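Local coordinates for cytochrome P450 (Bacillus subtilis subsp. subtilis, PDB 4RM4), which probably works as a heme-dependent monooxygenase of the cytochrome P450 family, inserting one atom of molecular oxygen into its substrates, at residues Q46-F51 with H302-G307; V50-D55 with N318-K323; Q121-Q124 with E128-L131. One frame throughout, in Å; residues are numbered along the deposited sequence.

Contact 1: Q46-F51 with H302-G307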
loop_
_atom_site.group_PDB
_atom_site.type_symbol
_atom_site.label_atom_id
_atom_site.label_comp_id
_atom_site.label_asym_id
_atom_site.label_seq_id
_atom_site.Cartn_x
_atom_site.Cartn_y
_atom_site.Cartn_z
ATOM N N GLN A 46 20.584 1.473 16.087
ATOM C CA GLN A 46 20.028 0.753 17.226
ATOM C C GLN A 46 18.656 0.167 16.910
ATOM O O GLN A 46 17.681 0.404 17.622
ATOM C CB GLN A 46 19.959 1.652 18.463
ATOM C CG GLN A 46 21.324 2.114 18.965
ATOM C CD GLN A 46 22.040 1.059 19.781
ATOM O OE1 GLN A 46 21.506 0.548 20.768
ATOM N NE2 GLN A 46 23.266 0.726 19.378
ATOM N N VAL A 47 18.589 -0.593 15.829
ATOM C CA VAL A 47 17.363 -1.244 15.437
ATOM C C VAL A 47 17.606 -2.684 15.020
ATOM O O VAL A 47 18.627 -3.014 14.402
ATOM C CB VAL A 47 16.655 -0.465 14.311
ATOM C CG1 VAL A 47 15.349 -1.144 13.940
ATOM C CG2 VAL A 47 16.396 0.963 14.753
ATOM N N TRP A 48 16.673 -3.547 15.401
ATOM C CA TRP A 48 16.665 -4.927 14.949
ATOM C C TRP A 48 15.968 -5.080 13.599
ATOM O O TRP A 48 14.963 -4.437 13.350
ATOM C CB TRP A 48 15.910 -5.781 15.964
ATOM C CG TRP A 48 16.595 -5.942 17.276
ATOM C CD1 TRP A 48 16.382 -5.236 18.414
ATOM C CD2 TRP A 48 17.572 -6.923 17.586
ATOM N NE1 TRP A 48 17.189 -5.703 19.423
ATOM C CE2 TRP A 48 17.934 -6.746 18.933
ATOM C CE3 TRP A 48 18.200 -7.925 16.841
ATOM C CZ2 TRP A 48 18.891 -7.536 19.557
ATOM C CZ3 TRP A 48 19.138 -8.723 17.465
ATOM C CH2 TRP A 48 19.481 -8.515 18.808
ATOM N N SER A 49 16.488 -5.964 12.755
ATOM C CA SER A 49 15.819 -6.332 11.508
ATOM C C SER A 49 15.490 -7.826 11.527
ATOM O O SER A 49 16.309 -8.648 11.914
ATOM C CB SER A 49 16.687 -5.975 10.296
ATOM O OG SER A 49 16.752 -4.566 10.150
ATOM N N VAL A 50 14.271 -8.172 11.136
ATOM C CA VAL A 50 13.805 -9.546 11.234
ATOM C C VAL A 50 13.360 -9.986 9.834
ATOM O O VAL A 50 12.631 -9.261 9.177
ATOM C CB VAL A 50 12.660 -9.681 12.267
ATOM C CG1 VAL A 50 12.040 -11.045 12.178
ATOM C CG2 VAL A 50 13.204 -9.443 13.686
ATOM N N PHE A 51 13.827 -11.148 9.373
ATOM C CA PHE A 51 13.672 -11.534 7.967
ATOM C C PHE A 51 12.889 -12.826 7.680
ATOM O O PHE A 51 12.462 -13.036 6.545
ATOM C CB PHE A 51 15.050 -11.639 7.289
ATOM C CG PHE A 51 15.779 -10.320 7.180
ATOM C CD1 PHE A 51 15.572 -9.491 6.096
ATOM C CD2 PHE A 51 16.673 -9.919 8.169
ATOM C CE1 PHE A 51 16.241 -8.259 5.999
ATOM C CE2 PHE A 51 17.339 -8.696 8.081
ATOM C CZ PHE A 51 17.119 -7.868 6.991
ATOM N N HIS A 302 16.679 -14.433 19.912
ATOM C CA HIS A 302 17.474 -13.253 20.225
ATOM C C HIS A 302 16.700 -12.333 21.172
ATOM O O HIS A 302 15.528 -12.047 20.941
ATOM C CB HIS A 302 17.827 -12.475 18.952
ATOM C CG HIS A 302 18.812 -13.167 18.061
ATOM N ND1 HIS A 302 18.437 -14.093 17.112
ATOM C CD2 HIS A 302 20.158 -13.054 17.967
ATOM C CE1 HIS A 302 19.513 -14.530 16.475
ATOM N NE2 HIS A 302 20.568 -13.918 16.978
ATOM N N LEU A 303 17.365 -11.848 22.217
ATOM C CA LEU A 303 16.701 -11.005 23.205
ATOM C C LEU A 303 16.534 -9.554 22.751
ATOM O O LEU A 303 17.506 -8.823 22.575
ATOM C CB LEU A 303 17.441 -11.051 24.544
ATOM C CG LEU A 303 16.965 -10.100 25.653
ATOM C CD1 LEU A 303 15.506 -10.331 26.036
ATOM C CD2 LEU A 303 17.862 -10.236 26.880
ATOM N N ILE A 304 15.288 -9.152 22.570
ATOM C CA ILE A 304 14.968 -7.782 22.195
ATOM C C ILE A 304 14.551 -7.027 23.447
ATOM O O ILE A 304 13.628 -7.429 24.134
ATOM C CB ILE A 304 13.876 -7.782 21.137
ATOM C CG1 ILE A 304 14.394 -8.588 19.930
ATOM C CG2 ILE A 304 13.464 -6.349 20.767
ATOM C CD1 ILE A 304 13.401 -8.794 18.832
ATOM N N LYS A 305 15.251 -5.942 23.739
ATOM C CA LYS A 305 15.041 -5.193 24.978
ATOM C C LYS A 305 13.799 -4.328 24.899
ATOM O O LYS A 305 13.475 -3.806 23.828
ATOM C CB LYS A 305 16.239 -4.289 25.263
ATOM C CG LYS A 305 17.536 -5.018 25.532
ATOM C CD LYS A 305 18.677 -4.018 25.691
ATOM C CE LYS A 305 19.966 -4.686 26.149
ATOM N NZ LYS A 305 21.061 -3.683 26.312
ATOM N N GLU A 306 13.118 -4.157 26.031
ATOM C CA GLU A 306 11.981 -3.240 26.092
ATOM C C GLU A 306 12.402 -1.895 25.548
ATOM O O GLU A 306 13.449 -1.358 25.922
ATOM C CB GLU A 306 11.418 -3.101 27.512
ATOM C CG GLU A 306 10.409 -1.961 27.630
ATOM C CD GLU A 306 9.578 -2.013 28.907
ATOM O OE1 GLU A 306 9.767 -2.949 29.709
ATOM O OE2 GLU A 306 8.721 -1.119 29.096
ATOM N N GLY A 307 11.592 -1.354 24.641
ATOM C CA GLY A 307 11.900 -0.081 24.035
ATOM C C GLY A 307 12.679 -0.151 22.737
ATOM O O GLY A 307 12.816 0.867 22.069
#
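The indole of Trp48 lies against the side chain of Ile304, whose CG1 sits over one face of the ring system, 4.0 Å from the centroid of the five-membered ring and only 8° off its normal. This CH-pi contact is displaced toward the rim of the indole, on its pyrrole side. There the second branch of the isoleucine joins in: Ile304 CG2 approaches Trp48 CD1 to 3.9 Å and reaches NE1 at a similar range. With CG1 beside its own backbone N (chi1 -59°) and CG2 anti to it, the isoleucine offers both branches to the same part of the indole, and the two side chains run past each other in opposite directions.

The six-membered ring is met by the two residues before Ile304. Trp48 CZ2 comes within 3.6 Å of the carbonyl O of Leu303, and Trp48 CZ3 lies 4.2 Å from His302 CB. The polar edge of the indole is satisfied just beyond the two segments, where Trp48 NE1 is hydrogen-bonded to Asp308 OD2; this bond probably helps to fix the rotation of the ring on which Ile304 rests. Phe41 and Val39 of the neighbouring strand also touch the tryptophan.

Strands 47-50 and 302-304 are not sheet partners: their axes come no closer than 9.9 Å and their directions differ by 133°. Strand 47-50 belongs to the mixed sheet, paired with 39-42 and 309-312, whereas 302-304 forms a hairpin with 297-299. Packing of that hairpin over the sheet through one aromatic side chain belongs to the beta-rich region of the cytochrome P450 fold.

Contact 2: V50-D55 with N318-K323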
loop_
_atom_site.group_PDB
_atom_site.type_symbol
_atom_site.label_atom_id
_atom_site.label_comp_id
_atom_site.label_asym_id
_atom_site.label_seq_id
_atom_site.Cartn_x
_atom_site.Cartn_y
_atom_site.Cartn_z
ATOM N N VAL A 50 14.271 -8.172 11.136
ATOM C CA VAL A 50 13.805 -9.546 11.234
ATOM C C VAL A 50 13.360 -9.986 9.834
ATOM O O VAL A 50 12.631 -9.261 9.177
ATOM C CB VAL A 50 12.660 -9.681 12.267
ATOM C CG1 VAL A 50 12.040 -11.045 12.178
ATOM C CG2 VAL A 50 13.204 -9.443 13.686
ATOM N N PHE A 51 13.827 -11.148 9.373
ATOM C CA PHE A 51 13.672 -11.534 7.967
ATOM C C PHE A 51 12.889 -12.826 7.680
ATOM O O PHE A 51 12.462 -13.036 6.545
ATOM C CB PHE A 51 15.050 -11.639 7.289
ATOM C CG PHE A 51 15.779 -10.320 7.180
ATOM C CD1 PHE A 51 15.572 -9.491 6.096
ATOM C CD2 PHE A 51 16.673 -9.919 8.169
ATOM C CE1 PHE A 51 16.241 -8.259 5.999
ATOM C CE2 PHE A 51 17.339 -8.696 8.081
ATOM C CZ PHE A 51 17.119 -7.868 6.991
ATOM N N LEU A 52 12.722 -13.694 8.678
ATOM C CA LEU A 52 12.030 -14.969 8.456
ATOM C C LEU A 52 10.523 -14.833 8.625
ATOM O O LEU A 52 10.052 -14.079 9.469
ATOM C CB LEU A 52 12.543 -16.057 9.413
ATOM C CG LEU A 52 13.978 -16.579 9.279
ATOM C CD1 LEU A 52 14.287 -17.589 10.369
ATOM C CD2 LEU A 52 14.207 -17.206 7.906
ATOM N N TYR A 53 9.770 -15.578 7.829
ATOM C CA TYR A 53 8.306 -15.504 7.900
ATOM C C TYR A 53 7.716 -15.643 9.325
ATOM O O TYR A 53 6.921 -14.814 9.758
ATOM C CB TYR A 53 7.682 -16.531 6.951
ATOM C CG TYR A 53 6.174 -16.485 6.888
ATOM C CD1 TYR A 53 5.513 -15.766 5.891
ATOM C CD2 TYR A 53 5.411 -17.163 7.828
ATOM C CE1 TYR A 53 4.115 -15.732 5.841
ATOM C CE2 TYR A 53 4.041 -17.126 7.796
ATOM C CZ TYR A 53 3.393 -16.415 6.805
ATOM O OH TYR A 53 2.015 -16.414 6.794
ATOM N N ASP A 54 8.067 -16.697 10.058
ATOM C CA ASP A 54 7.492 -16.847 11.397
ATOM C C ASP A 54 7.849 -15.681 12.332
ATOM O O ASP A 54 7.013 -15.202 13.105
ATOM C CB ASP A 54 7.892 -18.195 12.024
ATOM C CG ASP A 54 7.299 -19.383 11.283
ATOM O OD1 ASP A 54 6.338 -19.190 10.505
ATOM O OD2 ASP A 54 7.790 -20.513 11.483
ATOM N N ASP A 55 9.093 -15.216 12.259
ATOM C CA ASP A 55 9.529 -14.113 13.099
ATOM C C ASP A 55 8.820 -12.813 12.714
ATOM O O ASP A 55 8.287 -12.103 13.579
ATOM C CB ASP A 55 11.046 -13.951 13.020
ATOM C CG ASP A 55 11.784 -15.161 13.561
ATOM O OD1 ASP A 55 11.160 -15.909 14.335
ATOM O OD2 ASP A 55 12.974 -15.354 13.222
ATOM N N ASN A 318 7.705 -13.004 2.693
ATOM C CA ASN A 318 6.904 -13.459 1.575
ATOM C C ASN A 318 7.713 -14.326 0.594
ATOM O O ASN A 318 7.134 -14.950 -0.299
ATOM C CB ASN A 318 6.314 -12.246 0.838
ATOM C CG ASN A 318 5.072 -11.663 1.523
ATOM O OD1 ASN A 318 4.594 -12.169 2.549
ATOM N ND2 ASN A 318 4.552 -10.582 0.949
ATOM N N ARG A 319 9.037 -14.356 0.771
ATOM C CA ARG A 319 9.936 -15.166 -0.063
ATOM C C ARG A 319 10.561 -16.324 0.711
ATOM O O ARG A 319 11.445 -17.026 0.195
ATOM C CB ARG A 319 11.081 -14.310 -0.628
ATOM C CG ARG A 319 10.677 -13.111 -1.470
ATOM C CD ARG A 319 9.970 -13.587 -2.714
ATOM N NE ARG A 319 9.852 -12.586 -3.776
ATOM C CZ ARG A 319 10.645 -12.501 -4.842
ATOM N NH1 ARG A 319 11.675 -13.339 -4.991
ATOM N NH2 ARG A 319 10.407 -11.572 -5.762
ATOM N N ASP A 320 10.138 -16.500 1.956
ATOM C CA ASP A 320 10.765 -17.450 2.862
ATOM C C ASP A 320 10.443 -18.897 2.489
ATOM O O ASP A 320 9.288 -19.307 2.498
ATOM C CB ASP A 320 10.351 -17.153 4.302
ATOM C CG ASP A 320 11.080 -18.011 5.307
ATOM O OD1 ASP A 320 11.773 -18.977 4.881
ATOM O OD2 ASP A 320 10.957 -17.726 6.518
ATOM N N GLU A 321 11.491 -19.641 2.147
ATOM C CA GLU A 321 11.394 -21.036 1.743
ATOM C C GLU A 321 10.740 -21.927 2.807
ATOM O O GLU A 321 10.185 -22.978 2.488
ATOM C CB GLU A 321 12.804 -21.564 1.419
ATOM C CG GLU A 321 13.568 -20.754 0.338
ATOM C CD GLU A 321 14.224 -19.432 0.825
ATOM O OE1 GLU A 321 13.987 -18.969 1.963
ATOM O OE2 GLU A 321 15.002 -18.850 0.040
ATOM N N ALA A 322 10.823 -21.515 4.069
ATOM C CA ALA A 322 10.269 -22.305 5.164
ATOM C C ALA A 322 8.747 -22.270 5.196
ATOM O O ALA A 322 8.114 -23.108 5.841
ATOM C CB ALA A 322 10.838 -21.846 6.494
ATOM N N LYS A 323 8.159 -21.309 4.488
ATOM C CA LYS A 323 6.718 -21.147 4.501
ATOM C C LYS A 323 6.079 -21.348 3.123
ATOM O O LYS A 323 4.917 -21.753 3.023
ATOM C CB LYS A 323 6.352 -19.756 5.050
ATOM C CG LYS A 323 4.850 -19.490 5.069
ATOM C CD LYS A 323 4.147 -20.302 6.136
ATOM C CE LYS A 323 2.656 -20.041 6.112
ATOM N NZ LYS A 323 1.985 -20.748 7.239
HETATM O O HOH W 1 9.943 -18.788 8.855
HETATM O O HOH W 2 3.352 -20.316 9.922
#
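The turn of 318-323 approaches the start of helix 53-61 with Tyr53 and Asp320 nearest, their CA atoms 5.9 Å apart, and the backbone N of Tyr53 donates a hydrogen bond to Asp320 OD2 (2.8 Å, 159° at the hydrogen). The carboxylate accepts this N-H through the anti lone pair of OD2, having been brought there by a side chain extended away from its own backbone N (chi1 -174°). A water bridges from the same oxygen to the backbone N of Asp54, so two N-H groups of the helix's first turn are served by one carboxylate oxygen, directly and through water. A helix start of this kind would probably stabilise the negative charge. Leu52, at the N-cap position, packs its CD2 3.6 Å from Asp320 OD2.

The other oxygen works within its own segment. Asp320 OD1 accepts from the backbone N of Ala322 at 2.8 Å, met from well above the carboxylate plane; this is an Asx turn, which shapes the loop after helix 314-317 and leaves OD2 to join that loop to helix 53-61, the helix that follows strand 47-50 in the P450 fold.

Farther along the turn, the aliphatic chain of Lys323 runs over one face of the Tyr53 ring. Its CG stands 3.5 Å from the ring centroid, nearly on the normal, and the bend at chi2 (72°) carries CD to within 3.6 Å of Tyr53 CE2. Beyond the ring, Lys323 NZ reaches Asp54 OD1 through a second water. Tyr53 OH is hydrogen-bonded to Pro338 O and to Lys57 NZ. A serine in place of Tyr53 would probably strip Lys323 of the ring face it lies on and leave the Pro338 carbonyl without its hydroxyl partner.

Contact 3: Q121-Q124 with E128-L131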
loop_
_atom_site.group_PDB
_atom_site.type_symbol
_atom_site.label_atom_id
_atom_site.label_comp_id
_atom_site.label_asym_id
_atom_site.label_seq_id
_atom_site.Cartn_x
_atom_site.Cartn_y
_atom_site.Cartn_z
ATOM N N GLN A 121 -8.169 5.071 -22.209
ATOM C CA GLN A 121 -8.548 5.766 -23.438
ATOM C C GLN A 121 -7.518 6.804 -23.868
ATOM O O GLN A 121 -7.292 6.999 -25.066
ATOM C CB GLN A 121 -9.930 6.420 -23.294
ATOM C CG GLN A 121 -11.100 5.493 -23.589
ATOM C CD GLN A 121 -12.435 6.058 -23.132
ATOM O OE1 GLN A 121 -12.490 6.922 -22.254
ATOM N NE2 GLN A 121 -13.523 5.564 -23.721
ATOM N N LYS A 122 -6.887 7.455 -22.894
ATOM C CA LYS A 122 -5.903 8.496 -23.177
ATOM C C LYS A 122 -4.643 7.963 -23.866
ATOM O O LYS A 122 -4.006 8.688 -24.632
ATOM C CB LYS A 122 -5.522 9.258 -21.897
ATOM C CG LYS A 122 -6.656 10.045 -21.256
ATOM C CD LYS A 122 -6.134 10.921 -20.115
ATOM C CE LYS A 122 -7.262 11.608 -19.362
ATOM N NZ LYS A 122 -8.020 12.565 -20.216
ATOM N N PHE A 123 -4.276 6.707 -23.601
ATOM C CA PHE A 123 -3.070 6.149 -24.220
ATOM C C PHE A 123 -3.318 4.913 -25.088
ATOM O O PHE A 123 -2.374 4.232 -25.495
ATOM C CB PHE A 123 -1.956 5.904 -23.185
ATOM C CG PHE A 123 -2.322 4.944 -22.083
ATOM C CD1 PHE A 123 -1.991 3.599 -22.176
ATOM C CD2 PHE A 123 -2.965 5.388 -20.941
ATOM C CE1 PHE A 123 -2.301 2.721 -21.157
ATOM C CE2 PHE A 123 -3.287 4.508 -19.916
ATOM C CZ PHE A 123 -2.953 3.173 -20.025
ATOM N N GLN A 124 -4.589 4.663 -25.389
ATOM C CA GLN A 124 -5.038 3.482 -26.133
ATOM C C GLN A 124 -4.425 3.324 -27.534
ATOM O O GLN A 124 -4.356 2.215 -28.066
ATOM C CB GLN A 124 -6.566 3.509 -26.244
ATOM C CG GLN A 124 -7.164 2.416 -27.120
ATOM C CD GLN A 124 -7.339 1.101 -26.380
ATOM O OE1 GLN A 124 -8.330 0.904 -25.675
ATOM N NE2 GLN A 124 -6.383 0.191 -26.542
ATOM N N GLU A 128 4.072 3.219 -27.494
ATOM C CA GLU A 128 4.865 3.229 -26.268
ATOM C C GLU A 128 4.232 4.160 -25.239
ATOM O O GLU A 128 3.645 5.191 -25.583
ATOM C CB GLU A 128 6.307 3.666 -26.554
ATOM C CG GLU A 128 7.201 3.809 -25.316
ATOM C CD GLU A 128 7.218 5.230 -24.745
ATOM O OE1 GLU A 128 6.681 6.147 -25.401
ATOM O OE2 GLU A 128 7.771 5.429 -23.641
ATOM N N PHE A 129 4.345 3.792 -23.971
ATOM C CA PHE A 129 3.852 4.651 -22.905
ATOM C C PHE A 129 4.424 4.230 -21.565
ATOM O O PHE A 129 4.913 3.104 -21.410
ATOM C CB PHE A 129 2.321 4.647 -22.858
ATOM C CG PHE A 129 1.723 3.287 -22.643
ATOM C CD1 PHE A 129 1.340 2.500 -23.720
ATOM C CD2 PHE A 129 1.540 2.794 -21.364
ATOM C CE1 PHE A 129 0.782 1.243 -23.518
ATOM C CE2 PHE A 129 0.983 1.545 -21.158
ATOM C CZ PHE A 129 0.608 0.767 -22.237
ATOM N N ASP A 130 4.375 5.152 -20.611
ATOM C CA ASP A 130 4.820 4.907 -19.247
ATOM C C ASP A 130 3.624 4.407 -18.443
ATOM O O ASP A 130 2.654 5.136 -18.233
ATOM C CB ASP A 130 5.384 6.204 -18.655
ATOM C CG ASP A 130 5.799 6.073 -17.190
ATOM O OD1 ASP A 130 6.067 7.130 -16.578
ATOM O OD2 ASP A 130 5.859 4.944 -16.647
ATOM N N LEU A 131 3.681 3.149 -18.012
ATOM C CA LEU A 131 2.591 2.558 -17.250
ATOM C C LEU A 131 2.362 3.310 -15.930
ATOM O O LEU A 131 1.235 3.411 -15.444
ATOM C CB LEU A 131 2.898 1.086 -16.985
ATOM C CG LEU A 131 1.729 0.122 -16.875
ATOM C CD1 LEU A 131 0.715 0.397 -17.979
ATOM C CD2 LEU A 131 2.278 -1.289 -16.978
#
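Toward its end helix 102-123 is only weakly bonded, and Phe123 makes the contact, laying its ring against that of Phe129 on the strand just after the connecting loop. Its CE1 reaches Phe129 CE2 at 3.5 Å, while CD1 stands over the centre of the Phe129 ring, 3.5 Å above the plane. The meeting is lopsided: one side of the Phe123 ring dips onto a face of Phe129, the planes are inclined by 44° and the centroids lie 4.5 Å apart, an oblique pair. Both phenylalanines hold CG between the backbone N and the carbonyl carbon (chi1 60° and 59°), a crowded position; with CB already pointing across, this torsion sets each ring beside the other.

The pair closes a short helix-to-strand connection. Strand 128-130 is an outer strand of the three-stranded antiparallel sheet of this P450 fold and pairs with 389-395, so the ring contact joins the end of the long helix to that sheet. Both rings are buried, with Leu366 of helix 352-369 against Phe123 and Phe370 against Phe129.

At Gln124, the next residue, CB points away from the strand and NE2 is hydrogen-bonded to the carbonyl O of Ala369. Within 128-131, Leu131 CD1 lies at the edge of the Phe129 ring, in its plane. Asp130, at the N-cap of helix 131-136, binds the backbone N of Val132 through OD2.

In the fold
From the N terminus the chain first passes through 46-55, where contacts 1 and 2 begin on overlapping segments that share Val50 and Phe51. Contact 3 follows, closing only the short turn between helix 102-123 and strand 128-130. The chain then travels through most of its helices before 302-307 returns to close contact 1, and shortly afterwards 318-323 closes contact 2. Contact 3 is thus nested inside both long loops. Contacts 1 and 2, with centres 16 Å apart, tie the hairpin and the loop after helix 314-317 to strand 47-50 and helix 53-61. Contact 3 lies across the chain's centre from contact 1, about 46 Å away between centres.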